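Phenazine-1-carboxylate N-methyltransferase (Pseudomonas aeruginosa, PDB 2IP2) transfers a methyl group from S-adenosyl-L-methionine to phenazine-1-carboxylate, giving 5-methylphenazine-1-carboxylate on the route to the blue virulence pigment pyocyanin. Local coordinates at residues F166-F171 with I185-S191; L255-R259 with L308-F314; F68-Q72 with T82-L88. All blocks are in the same frame, centred on the assembly; numbering follows the deposited sequence.

Contact 1: F166-F171 with I185-S191; sequences FRGRSF and ILQAEPS
Ile-185 packs against two phenylalanines, Phe-166 and Phe-171, within the first beta-alpha-beta unit of the Rossmann-like methyltransferase domain, where helix 180-188 crosses from strand 170-174 to strand 193-198. Its CB already stands 4.2 Å from CE2 of Phe-171. The CG2 branch, anti to the backbone N while CG1 lies beside it (chi1 -66°), enters between the two rings: it is 3.5 Å from Phe-171 CE2 and sits over one face of Phe-166, displaced toward the rim, in a CH-pi contact 3.8 Å from that ring's centroid. CG1 passes close to CZ of Phe-166, and CD1 ends over the centre of the Phe-171 ring, a second CH-pi contact only 11° off the ring normal. One isoleucine thus covers a face of each ring with a different methyl group. Leu-186 adds CD2 at the edge of Phe-171, 3.9 Å from CE2, and Ile-236 and Leu-238 of strand 236-240 continue this apolar layer.

Where the helix ends the contact becomes polar. The type II turn Phe-166 to Arg-169 runs beside Glu-189, which has two conformers; in the one described here its carboxylate lies against the aliphatic part of Arg-167, Glu-189 CD being 3.4 Å from Arg-167 CG. Their charged groups do not pair directly: Arg-167 NE and Glu-189 OE1 are 4.5 Å apart, beyond a salt bridge, and Arg-167 NH2 makes its salt bridge with Asp-165. In the same conformer a water bridges Glu-189 OE1 and the backbone N of Phe-166, accepting from the latter. Beyond it, Gly-168 N, in the turn itself, gives a weak, long hydrogen bond to Ser-191 OG at 3.4 Å.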
loop_
_atom_site.group_PDB
_atom_site.type_symbol
_atom_site.label_atom_id
_atom_site.label_comp_id
_atom_site.label_asym_id
_atom_site.label_seq_id
_atom_site.Cartn_x
_atom_site.Cartn_y
_atom_site.Cartn_z
ATOM N N PHE A 166 10.405 -33.714 17.546
ATOM C CA PHE A 166 10.201 -34.830 16.626
ATOM C C PHE A 166 11.258 -35.921 16.776
ATOM O O PHE A 166 11.221 -36.913 16.050
ATOM C CB PHE A 166 10.144 -34.350 15.172
ATOM C CG PHE A 166 8.910 -33.584 14.856
ATOM C CD1 PHE A 166 8.833 -32.228 15.177
ATOM C CD2 PHE A 166 7.839 -34.199 14.198
ATOM C CE1 PHE A 166 7.681 -31.482 14.880
ATOM C CE2 PHE A 166 6.684 -33.470 13.881
ATOM C CZ PHE A 166 6.605 -32.104 14.210
ATOM N N ARG A 167 12.220 -35.729 17.693
ATOM C CA ARG A 167 13.270 -36.744 17.882
ATOM C C ARG A 167 12.613 -38.064 18.287
ATOM O O ARG A 167 11.827 -38.139 19.256
ATOM C CB ARG A 167 14.321 -36.337 18.933
ATOM C CG ARG A 167 15.384 -35.366 18.449
ATOM C CD ARG A 167 16.252 -34.802 19.585
ATOM N NE ARG A 167 15.387 -34.300 20.663
ATOM C CZ ARG A 167 15.734 -34.182 21.944
ATOM N NH1 ARG A 167 16.960 -34.520 22.350
ATOM N NH2 ARG A 167 14.840 -33.720 22.816
ATOM N N GLY A 168 12.895 -39.083 17.490
ATOM C CA GLY A 168 12.433 -40.428 17.792
ATOM C C GLY A 168 11.018 -40.634 17.330
ATOM O O GLY A 168 10.599 -41.771 17.210
ATOM N N ARG A 169 10.290 -39.551 17.041
ATOM C CA ARG A 169 8.848 -39.654 16.845
ATOM C C ARG A 169 8.397 -39.802 15.386
ATOM O O ARG A 169 9.165 -39.587 14.455
ATOM C CB ARG A 169 8.094 -38.533 17.587
ATOM C CG ARG A 169 8.265 -38.585 19.132
ATOM C CD ARG A 169 7.937 -37.232 19.762
ATOM N NE ARG A 169 8.267 -37.128 21.194
ATOM C CZ ARG A 169 9.499 -36.953 21.697
ATOM N NH1 ARG A 169 10.572 -36.867 20.909
ATOM N NH2 ARG A 169 9.668 -36.879 23.009
ATOM N N SER A 170 7.147 -40.198 15.206
ATOM C CA SER A 170 6.579 -40.342 13.865
ATOM C C SER A 170 5.506 -39.241 13.645
ATOM O O SER A 170 4.749 -38.900 14.546
ATOM C CB SER A 170 5.973 -41.755 13.685
ATOM O OG SER A 170 4.847 -41.996 14.523
ATOM N N PHE A 171 5.421 -38.703 12.445
ATOM C CA PHE A 171 4.333 -37.783 12.206
ATOM C C PHE A 171 3.558 -38.139 10.949
ATOM O O PHE A 171 4.058 -38.913 10.122
ATOM C CB PHE A 171 4.867 -36.350 12.141
ATOM C CG PHE A 171 5.808 -36.108 11.001
ATOM C CD1 PHE A 171 5.308 -35.730 9.742
ATOM C CD2 PHE A 171 7.191 -36.293 11.160
ATOM C CE1 PHE A 171 6.129 -35.500 8.682
ATOM C CE2 PHE A 171 8.062 -36.042 10.096
ATOM C CZ PHE A 171 7.537 -35.650 8.845
ATOM N N ILE A 185 10.421 -30.427 8.574
ATOM C CA ILE A 185 10.583 -31.256 9.768
ATOM C C ILE A 185 11.805 -32.190 9.637
ATOM O O ILE A 185 12.657 -32.250 10.546
ATOM C CB ILE A 185 9.311 -32.076 10.138
ATOM C CG1 ILE A 185 8.169 -31.144 10.560
ATOM C CG2 ILE A 185 9.647 -33.112 11.237
ATOM C CD1 ILE A 185 6.763 -31.746 10.275
ATOM N N LEU A 186 11.896 -32.900 8.514
ATOM C CA LEU A 186 12.978 -33.852 8.329
ATOM C C LEU A 186 14.341 -33.187 8.152
ATOM O O LEU A 186 15.376 -33.820 8.443
ATOM C CB LEU A 186 12.666 -34.844 7.215
ATOM C CG LEU A 186 11.340 -35.617 7.395
ATOM C CD1 LEU A 186 10.769 -36.093 6.043
ATOM C CD2 LEU A 186 11.438 -36.754 8.368
ATOM N N GLN A 187 14.363 -31.931 7.700
ATOM C CA GLN A 187 15.641 -31.263 7.572
ATOM C C GLN A 187 16.141 -30.777 8.939
ATOM O O GLN A 187 17.336 -30.794 9.196
ATOM C CB GLN A 187 15.550 -30.138 6.553
ATOM C CG GLN A 187 15.221 -30.661 5.155
ATOM C CD GLN A 187 15.467 -29.628 4.080
ATOM O OE1 GLN A 187 15.234 -28.430 4.281
ATOM N NE2 GLN A 187 15.948 -30.090 2.928
ATOM N N ALA A 188 15.213 -30.418 9.830
ATOM C CA ALA A 188 15.541 -29.974 11.190
ATOM C C ALA A 188 15.906 -31.156 12.102
ATOM O O ALA A 188 16.790 -31.046 12.968
ATOM C CB ALA A 188 14.374 -29.223 11.777
ATOM N N GLU A 189 15.229 -32.281 11.899
ATOM C CA GLU A 189 15.361 -33.417 12.784
ATOM C C GLU A 189 15.546 -34.661 11.928
ATOM O O GLU A 189 14.591 -35.299 11.524
ATOM C CB GLU A 189 14.087 -33.511 13.656
ATOM C CG GLU A 189 14.259 -33.950 15.113
ATOM C CD GLU A 189 15.237 -33.082 15.887
ATOM O OE1 GLU A 189 14.792 -32.238 16.708
ATOM O OE2 GLU A 189 16.459 -33.255 15.653
ATOM N N PRO A 190 16.820 -35.004 11.645
ATOM C CA PRO A 190 17.142 -36.066 10.695
ATOM C C PRO A 190 16.626 -37.434 11.169
ATOM O O PRO A 190 16.408 -38.331 10.345
ATOM C CB PRO A 190 18.670 -36.026 10.639
ATOM C CG PRO A 190 19.062 -35.462 12.034
ATOM C CD PRO A 190 18.033 -34.394 12.228
ATOM N N SER A 191 16.380 -37.578 12.464
ATOM C CA SER A 191 15.856 -38.845 13.000
ATOM C C SER A 191 14.289 -38.941 13.057
ATOM O O SER A 191 13.715 -39.939 13.554
ATOM C CB SER A 191 16.456 -39.089 14.375
ATOM O OG SER A 191 15.580 -38.704 15.394
HETATM O O HOH W 1 12.072 -31.499 16.759
#

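Contact 2: L255-R259 with L308-F314; sequences LGNCR and LLGRGGF
A Schellman motif closing helix 302-311 packs against helix 248-261 in the methyltransferase domain, with Leu-255 and Arg-259, one turn apart, facing it. Gly-313, with positive phi, is the C-prime residue; its N bonds to Gly-310 O, and Phe-314 N returns to Leu-309 O. The chain then enters strand 314-322.

Leu-255 divides its two methyls between Leu-308 and Leu-309: CD1 lies 3.8 Å from the carbonyl O of Leu-308, and CD2 meets CD2 of Leu-309 at 3.8 Å, the side chains of Leu-255 and Leu-309 crossing at about a right angle. The absence of a side chain on Gly-312 lets the backbones draw close here, its CA being 5.6 Å from the CA of Leu-255. Phe-314 slips its ring in beside the helix, with CE2 directed edge-on at Leu-255 O, 3.3 Å away, and CZ 3.6 Å from Arg-259 CB. Val-268 of strand 267-272 also touches this ring.

Arg-259 starts with CG anti to its own N (chi1 -165°), runs past the phenylalanine and bends at chi3, which brings NH1 back to Gly-312 O. The modelled NH1 to O distance of 2.5 Å is unusually short and its exact value uncertain; the acceptor lies close to the guanidinium plane, yet NH1 stands well above the carbonyl plane, 56° out of it. Because that carbonyl lies just past the C-terminus of helix 302-311, the partially negative end of its dipole, the arginine's positive charge is probably stabilised electrostatically as well as by the hydrogen bond.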
loop_
_atom_site.group_PDB
_atom_site.type_symbol
_atom_site.label_atom_id
_atom_site.label_comp_id
_atom_site.label_asym_id
_atom_site.label_seq_id
_atom_site.Cartn_x
_atom_site.Cartn_y
_atom_site.Cartn_z
ATOM N N LEU A 255 -11.099 -35.111 12.248
ATOM C CA LEU A 255 -10.648 -35.115 13.617
ATOM C C LEU A 255 -10.850 -36.476 14.292
ATOM O O LEU A 255 -9.999 -36.910 15.076
ATOM C CB LEU A 255 -11.309 -33.997 14.414
ATOM C CG LEU A 255 -10.855 -32.577 14.020
ATOM C CD1 LEU A 255 -11.744 -31.548 14.704
ATOM C CD2 LEU A 255 -9.396 -32.378 14.371
ATOM N N GLY A 256 -11.972 -37.125 13.973
ATOM C CA GLY A 256 -12.268 -38.492 14.474
ATOM C C GLY A 256 -11.323 -39.528 13.900
ATOM O O GLY A 256 -10.825 -40.431 14.620
ATOM N N ASN A 257 -11.064 -39.397 12.594
ATOM C CA ASN A 257 -10.013 -40.191 11.915
ATOM C C ASN A 257 -8.661 -40.090 12.614
ATOM O O ASN A 257 -8.027 -41.114 12.930
ATOM C CB ASN A 257 -9.923 -39.841 10.424
ATOM C CG ASN A 257 -11.108 -40.369 9.625
ATOM O OD1 ASN A 257 -11.879 -41.228 10.109
ATOM N ND2 ASN A 257 -11.297 -39.825 8.430
ATOM N N CYS A 258 -8.232 -38.863 12.887
ATOM C CA CYS A 258 -7.018 -38.653 13.672
ATOM C C CYS A 258 -7.100 -39.264 15.095
ATOM O O CYS A 258 -6.175 -39.940 15.514
ATOM C CB CYS A 258 -6.679 -37.156 13.755
ATOM S SG CYS A 258 -6.315 -36.462 12.087
ATOM N N ARG A 259 -8.215 -39.038 15.792
ATOM C CA ARG A 259 -8.349 -39.386 17.200
ATOM C C ARG A 259 -8.207 -40.896 17.412
ATOM O O ARG A 259 -7.597 -41.346 18.381
ATOM C CB ARG A 259 -9.714 -38.938 17.735
ATOM C CG ARG A 259 -9.872 -38.919 19.271
ATOM C CD ARG A 259 -11.339 -38.517 19.645
ATOM N NE ARG A 259 -12.314 -39.339 18.899
ATOM C CZ ARG A 259 -13.216 -38.918 18.002
ATOM N NH1 ARG A 259 -13.333 -37.627 17.645
ATOM N NH2 ARG A 259 -14.006 -39.826 17.424
ATOM N N LEU A 308 -14.178 -26.368 17.888
ATOM C CA LEU A 308 -14.298 -27.421 16.899
ATOM C C LEU A 308 -13.458 -28.612 17.329
ATOM O O LEU A 308 -13.905 -29.782 17.214
ATOM C CB LEU A 308 -13.902 -26.907 15.508
ATOM C CG LEU A 308 -13.862 -27.945 14.374
ATOM C CD1 LEU A 308 -15.181 -28.700 14.136
ATOM C CD2 LEU A 308 -13.369 -27.302 13.047
ATOM N N LEU A 309 -12.263 -28.324 17.844
ATOM C CA LEU A 309 -11.348 -29.365 18.382
ATOM C C LEU A 309 -12.014 -30.159 19.502
ATOM O O LEU A 309 -12.016 -31.395 19.454
ATOM C CB LEU A 309 -10.039 -28.769 18.884
ATOM C CG LEU A 309 -9.077 -28.392 17.718
ATOM C CD1 LEU A 309 -7.833 -27.697 18.273
ATOM C CD2 LEU A 309 -8.686 -29.616 16.918
ATOM N N GLY A 310 -12.582 -29.439 20.479
ATOM C CA GLY A 310 -13.359 -30.044 21.575
ATOM C C GLY A 310 -14.492 -30.916 21.067
ATOM O O GLY A 310 -14.679 -32.020 21.579
ATOM N N ARG A 311 -15.224 -30.450 20.049
ATOM C CA ARG A 311 -16.355 -31.190 19.480
ATOM C C ARG A 311 -15.809 -32.492 18.887
ATOM O O ARG A 311 -16.484 -33.536 18.885
ATOM C CB ARG A 311 -17.004 -30.353 18.395
ATOM C CG ARG A 311 -18.514 -30.179 18.463
ATOM C CD ARG A 311 -18.928 -28.720 18.385
ATOM N NE ARG A 311 -18.632 -28.058 17.106
ATOM C CZ ARG A 311 -18.192 -26.799 17.002
ATOM N NH1 ARG A 311 -17.959 -26.063 18.092
ATOM N NH2 ARG A 311 -17.991 -26.275 15.805
ATOM N N GLY A 312 -14.558 -32.452 18.426
ATOM C CA GLY A 312 -13.949 -33.641 17.856
ATOM C C GLY A 312 -13.245 -34.512 18.885
ATOM O O GLY A 312 -12.485 -35.413 18.523
ATOM N N GLY A 313 -13.491 -34.271 20.180
ATOM C CA GLY A 313 -12.869 -35.095 21.222
ATOM C C GLY A 313 -11.428 -34.753 21.493
ATOM O O GLY A 313 -10.633 -35.636 21.859
ATOM N N PHE A 314 -11.077 -33.476 21.297
ATOM C CA PHE A 314 -9.760 -32.953 21.673
ATOM C C PHE A 314 -9.731 -31.827 22.730
ATOM O O PHE A 314 -10.660 -31.021 22.811
ATOM C CB PHE A 314 -8.974 -32.509 20.437
ATOM C CG PHE A 314 -8.564 -33.650 19.571
ATOM C CD1 PHE A 314 -7.394 -34.360 19.854
ATOM C CD2 PHE A 314 -9.357 -34.041 18.514
ATOM C CE1 PHE A 314 -7.028 -35.456 19.059
ATOM C CE2 PHE A 314 -8.999 -35.139 17.714
ATOM C CZ PHE A 314 -7.832 -35.833 18.000
#

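Contact 3: F68-Q72 with T82-L88; sequences FEIFQ and TPTSHLL
The ring of Phe-71 receives Ser-85 over one face: CB lies 3.9 Å from the ring centroid, 29° off the normal, as a CH-pi contact. It leans toward the side of CD1 and CE1, both 3.6 Å from CB, and OG stands 3.5 Å from CD1. Around the ring, helices 6-30, 33-38 and 55-67 supply Ala-28, Leu-33, Ala-34, Ile-37, Met-62, Leu-65 and Val-66, so the phenylalanine is buried.

Ser-85 OG lies between the backbone N and carbonyl carbon of its own residue (chi1 73°), which turns it back to accept from Thr-82 N at 2.9 Å, with a nearly straight N-H...O angle of 162°. Ser-85 N in turn bonds to Thr-82 OG1, although the position of that hydroxyl is less certain. Together these two bonds form a capping box that starts the short, weakly bonded helix around 83-86, and Asn-81 OD1 is a further partner of Ser-85 OG. The contact belongs to the helical dimerisation domain, of the helix-turn-helix clan: segment 68-72 leaves helix 55-67 through a Schellman motif with Glu-69 as C-prime, then enters a two-stranded antiparallel sheet whose second strand, 78-81, leads into the capped helix.

The methyl branch of Thr-82 faces the strand, with CG2 3.5 Å from the carbonyl carbon of Phe-71 and 3.7 Å from CB of Gln-72. One residue before Phe-71, Ile-70 meets segment 82-88 with both branches: CG1 approaches Thr-84 CG2 at 4.0 Å, while CG2 lies near Ser-85 CB and Leu-88 CD1. Thr-84 also packs on Leu-12 of the second subunit, and Val-25 of helix 6-30 touches both Ile-70 and Leu-88.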
loop_
_atom_site.group_PDB
_atom_site.type_symbol
_atom_site.label_atom_id
_atom_site.label_comp_id
_atom_site.label_asym_id
_atom_site.label_seq_id
_atom_site.Cartn_x
_atom_site.Cartn_y
_atom_site.Cartn_z
ATOM N N PHE A 68 12.762 4.413 3.471
ATOM C CA PHE A 68 11.923 3.460 4.151
ATOM C C PHE A 68 12.733 2.238 4.636
ATOM O O PHE A 68 12.188 1.160 4.924
ATOM C CB PHE A 68 10.713 3.075 3.236
ATOM C CG PHE A 68 9.587 4.111 3.218
ATOM C CD1 PHE A 68 8.752 4.276 4.351
ATOM C CD2 PHE A 68 9.301 4.852 2.063
ATOM C CE1 PHE A 68 7.708 5.195 4.346
ATOM C CE2 PHE A 68 8.243 5.765 2.043
ATOM C CZ PHE A 68 7.447 5.957 3.191
ATOM N N GLU A 69 14.056 2.391 4.746
ATOM C CA GLU A 69 14.896 1.337 5.365
ATOM C C GLU A 69 14.854 0.002 4.664
ATOM O O GLU A 69 15.100 -1.045 5.260
ATOM C CB GLU A 69 14.580 1.185 6.876
ATOM C CG GLU A 69 14.935 2.482 7.609
ATOM C CD GLU A 69 14.669 2.408 9.115
ATOM O OE1 GLU A 69 14.463 1.270 9.630
ATOM O OE2 GLU A 69 14.648 3.494 9.731
ATOM N N ILE A 70 14.578 0.043 3.372
ATOM C CA ILE A 70 14.628 -1.157 2.557
ATOM C C ILE A 70 16.023 -1.412 2.046
ATOM O O ILE A 70 16.555 -2.507 2.265
ATOM C CB ILE A 70 13.531 -1.156 1.481
ATOM C CG1 ILE A 70 12.199 -1.408 2.232
ATOM C CG2 ILE A 70 13.804 -2.255 0.416
ATOM C CD1 ILE A 70 10.944 -1.171 1.488
ATOM N N PHE A 71 16.642 -0.457 1.375
ATOM C CA PHE A 71 18.117 -0.549 1.199
ATOM C C PHE A 71 18.814 0.479 2.139
ATOM O O PHE A 71 18.134 1.238 2.831
ATOM C CB PHE A 71 18.514 -0.236 -0.258
ATOM C CG PHE A 71 18.025 -1.266 -1.256
ATOM C CD1 PHE A 71 18.689 -2.474 -1.403
ATOM C CD2 PHE A 71 16.871 -1.048 -2.038
ATOM C CE1 PHE A 71 18.272 -3.439 -2.280
ATOM C CE2 PHE A 71 16.428 -2.071 -2.976
ATOM C CZ PHE A 71 17.130 -3.280 -3.061
ATOM N N GLN A 72 20.153 0.534 2.110
ATOM C CA GLN A 72 20.890 1.572 2.844
ATOM C C GLN A 72 22.060 2.104 2.036
ATOM O O GLN A 72 22.378 1.565 0.973
ATOM C CB GLN A 72 21.396 1.070 4.222
ATOM C CG GLN A 72 22.510 -0.022 4.181
ATOM C CD GLN A 72 22.883 -0.567 5.576
ATOM O OE1 GLN A 72 22.881 -1.771 5.802
ATOM N NE2 GLN A 72 23.226 0.322 6.492
ATOM N N THR A 82 19.919 -4.367 3.458
ATOM C CA THR A 82 19.490 -4.317 4.856
ATOM C C THR A 82 18.846 -5.684 5.169
ATOM O O THR A 82 18.607 -6.474 4.234
ATOM C CB THR A 82 18.483 -3.175 5.077
ATOM O OG1 THR A 82 17.341 -3.346 4.209
ATOM C CG2 THR A 82 19.151 -1.769 4.842
ATOM N N PRO A 83 18.611 -6.021 6.464
ATOM C CA PRO A 83 17.821 -7.246 6.683
ATOM C C PRO A 83 16.513 -7.335 5.842
ATOM O O PRO A 83 16.173 -8.428 5.377
ATOM C CB PRO A 83 17.487 -7.233 8.189
ATOM C CG PRO A 83 18.380 -6.157 8.806
ATOM C CD PRO A 83 19.097 -5.405 7.720
ATOM N N THR A 84 15.836 -6.209 5.637
ATOM C CA THR A 84 14.609 -6.182 4.836
ATOM C C THR A 84 14.920 -6.521 3.346
ATOM O O THR A 84 14.270 -7.401 2.769
ATOM C CB THR A 84 13.832 -4.821 4.948
ATOM O OG1 THR A 84 13.441 -4.597 6.311
ATOM C CG2 THR A 84 12.544 -4.893 4.142
ATOM N N SER A 85 15.908 -5.844 2.747
ATOM C CA SER A 85 16.189 -6.065 1.305
ATOM C C SER A 85 16.826 -7.437 0.981
ATOM O O SER A 85 16.654 -7.989 -0.101
ATOM C CB SER A 85 16.969 -4.910 0.687
ATOM O OG SER A 85 18.335 -4.869 1.099
ATOM N N HIS A 86 17.577 -7.979 1.925
ATOM C CA HIS A 86 18.046 -9.387 1.831
ATOM C C HIS A 86 16.905 -10.356 1.572
ATOM O O HIS A 86 17.050 -11.335 0.866
ATOM C CB HIS A 86 18.826 -9.766 3.102
ATOM C CG HIS A 86 20.245 -9.291 3.101
ATOM N ND1 HIS A 86 21.123 -9.572 2.077
ATOM C CD2 HIS A 86 20.952 -8.590 4.021
ATOM C CE1 HIS A 86 22.305 -9.056 2.359
ATOM N NE2 HIS A 86 22.227 -8.461 3.534
ATOM N N LEU A 87 15.736 -10.040 2.107
ATOM C CA LEU A 87 14.563 -10.879 1.844
ATOM C C LEU A 87 14.044 -10.787 0.421
ATOM O O LEU A 87 13.194 -11.591 -0.001
ATOM C CB LEU A 87 13.449 -10.530 2.826
ATOM C CG LEU A 87 13.669 -10.955 4.283
ATOM C CD1 LEU A 87 12.648 -10.242 5.085
ATOM C CD2 LEU A 87 13.422 -12.448 4.371
ATOM N N LEU A 88 14.535 -9.809 -0.332
ATOM C CA LEU A 88 14.161 -9.714 -1.728
ATOM C C LEU A 88 15.094 -10.438 -2.673
ATOM O O LEU A 88 14.806 -10.545 -3.887
ATOM C CB LEU A 88 14.043 -8.232 -2.166
ATOM C CG LEU A 88 13.152 -7.317 -1.335
ATOM C CD1 LEU A 88 13.369 -5.910 -1.820
ATOM C CD2 LEU A 88 11.663 -7.743 -1.403
#

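In the fold
Contact 3 comes first along the chain, in the N-terminal dimerisation domain, followed by contacts 1 and 2 in the methyltransferase domain; each closes before the next opens. Contacts 1 and 2 share the seven-stranded mixed sheet: the first joins inner strand 170-174 to helix 180-188, while the second packs helices 248-261 and 302-311 at the start of edge strand 314-322. Their centres are 24 Å apart and their nearest atoms about 10 Å. Contact 3 lies with its centre 33 Å from that of contact 1 and 44 Å from that of contact 2. Of the three, contact 3 alone reaches the second subunit, consistent with separate regions for dimerisation and cofactor binding.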